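Local structure of structural protein ORF131 (Acidianus two-tailed virus, 3FAJ) at residues Tyr49-Thr53 / Ile82-Met86. The protein is a structural protein of the virion, probably DNA-binding, whose precise role in the virus particle is not established. Numbering follows the deposited sequence.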
loop_
_atom_site.group_PDB
_atom_site.type_symbol
_atom_site.label_atom_id
_atom_site.label_comp_id
_atom_site.label_asym_id
_atom_site.label_seq_id
_atom_site.Cartn_x
_atom_site.Cartn_y
_atom_site.Cartn_z
ATOM N N TYR A 49 3.447 -6.692 10.896
ATOM C CA TYR A 49 3.280 -7.652 9.823
ATOM C C TYR A 49 2.676 -8.884 10.460
ATOM O O TYR A 49 3.136 -9.310 11.521
ATOM C CB TYR A 49 4.619 -7.992 9.162
ATOM C CG TYR A 49 4.494 -8.927 7.979
ATOM C CD1 TYR A 49 4.152 -8.437 6.711
ATOM C CD2 TYR A 49 4.711 -10.302 8.125
ATOM C CE1 TYR A 49 4.032 -9.305 5.615
ATOM C CE2 TYR A 49 4.593 -11.172 7.024
ATOM C CZ TYR A 49 4.257 -10.648 5.772
ATOM O OH TYR A 49 4.121 -11.491 4.682
ATOM N N PRO A 50 1.663 -9.478 9.812
ATOM C CA PRO A 50 1.077 -9.180 8.497
ATOM C C PRO A 50 -0.021 -8.112 8.440
ATOM O O PRO A 50 -0.622 -7.949 7.383
ATOM C CB PRO A 50 0.480 -10.533 8.093
ATOM C CG PRO A 50 0.006 -11.085 9.384
ATOM C CD PRO A 50 1.052 -10.677 10.415
ATOM N N GLU A 51 -0.281 -7.396 9.536
ATOM C CA GLU A 51 -1.318 -6.339 9.539
ATOM C C GLU A 51 -1.248 -5.435 8.309
ATOM O O GLU A 51 -2.266 -5.168 7.663
ATOM C CB GLU A 51 -1.232 -5.478 10.812
ATOM C CG GLU A 51 -2.097 -4.202 10.792
ATOM C CD GLU A 51 -1.900 -3.307 12.021
ATOM O OE1 GLU A 51 -0.814 -3.340 12.644
ATOM O OE2 GLU A 51 -2.841 -2.558 12.370
ATOM N N VAL A 52 -0.042 -4.993 7.972
ATOM C CA VAL A 52 0.105 -4.051 6.875
ATOM C C VAL A 52 -0.375 -4.650 5.564
ATOM O O VAL A 52 -1.129 -3.986 4.838
ATOM C CB VAL A 52 1.553 -3.482 6.744
ATOM C CG1 VAL A 52 2.601 -4.583 6.550
ATOM C CG2 VAL A 52 1.622 -2.426 5.592
ATOM N N THR A 53 0.027 -5.892 5.260
ATOM C CA THR A 53 -0.361 -6.464 3.962
ATOM C C THR A 53 -1.821 -6.899 3.904
ATOM O O THR A 53 -2.446 -6.800 2.843
ATOM C CB THR A 53 0.555 -7.603 3.531
ATOM O OG1 THR A 53 0.697 -8.511 4.618
ATOM C CG2 THR A 53 1.928 -7.024 3.121
ATOM N N ILE A 82 6.542 -5.609 0.054
ATOM C CA ILE A 82 6.607 -5.741 1.516
ATOM C C ILE A 82 6.715 -7.208 1.936
ATOM O O ILE A 82 7.547 -7.565 2.771
ATOM C CB ILE A 82 5.401 -5.056 2.202
ATOM C CG1 ILE A 82 5.424 -3.544 1.929
ATOM C CG2 ILE A 82 5.426 -5.345 3.725
ATOM C CD1 ILE A 82 4.268 -2.788 2.513
ATOM N N SER A 83 5.889 -8.071 1.326
ATOM C CA SER A 83 5.923 -9.515 1.593
ATOM C C SER A 83 7.308 -10.101 1.352
ATOM O O SER A 83 7.812 -10.878 2.163
ATOM C CB SER A 83 4.904 -10.245 0.710
ATOM O OG SER A 83 3.601 -9.737 0.932
ATOM N N ASP A 84 7.909 -9.724 0.224
ATOM C CA ASP A 84 9.218 -10.223 -0.163
ATOM C C ASP A 84 10.297 -9.774 0.817
ATOM O O ASP A 84 11.178 -10.573 1.160
ATOM C CB ASP A 84 9.577 -9.769 -1.579
ATOM C CG ASP A 84 8.770 -10.484 -2.664
ATOM O OD1 ASP A 84 8.061 -11.487 -2.377
ATOM O OD2 ASP A 84 8.853 -10.023 -3.830
ATOM N N ALA A 85 10.220 -8.515 1.254
ATOM C CA ALA A 85 11.205 -7.947 2.167
ATOM C C ALA A 85 11.079 -8.593 3.550
ATOM O O ALA A 85 12.055 -8.661 4.286
ATOM C CB ALA A 85 11.063 -6.419 2.256
ATOM N N MET A 86 9.882 -9.090 3.880
ATOM C CA MET A 86 9.651 -9.726 5.179
ATOM C C MET A 86 10.072 -11.190 5.243
ATOM O O MET A 86 10.133 -11.765 6.339
ATOM C CB MET A 86 8.189 -9.589 5.620
ATOM C CG MET A 86 7.827 -8.204 6.135
ATOM S SD MET A 86 8.786 -7.658 7.580
ATOM C CE MET A 86 8.319 -8.850 8.826
HETATM O O HOH W 1 6.562 -12.638 3.804
#
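Y49 and M86 make a CH-pi contact, with an added Met-aromatic part, between the segment leading into helix 51-66 and the C-terminal part of helix 69-86. The chain of M86, bent at chi2 and chi3, curls over one face of the tyrosine ring: CG lies 3.9 Å from the centroid of the Y49 ring, 17° off its normal and offset toward CD1, while CE folds back to 3.8 Å from Y49 CB. SD stands obliquely to the ring, 5.0 Å from its centroid. On the opposite face P50 CB sits 4.1 Å above the plane of the Y49 ring, an arrangement consistent with the cis peptide bond between Y49 and P50. With CG of Y49 anti to the backbone N (chi1 -176°), the ring reaches helix 69-86, and a water joins its OH (2.8 Å) to the carbonyl O of S83, to which the water donates. Beside this stack the contact is mostly aliphatic. I82 CG2 touches both T53 CG2 at 3.9 Å and V52 CG1, and its CD1 reaches V52 CG2. OG1 of T53 hydrogen-bonds to the carbonyl O of P50, the N-cap residue (3.1 Å), which leaves its CG2 facing helix 69-86, where it also lies against S83 OG; S83 OG hydrogen-bonds to V79 O within its own helix. V52 and I82 both rest on F42 of helix 31-43, M86 also packs on V105 of helix 103-111, and the backbone of Y49 pairs with Q99 in the small antiparallel sheet of strands 48-49 and 99-100.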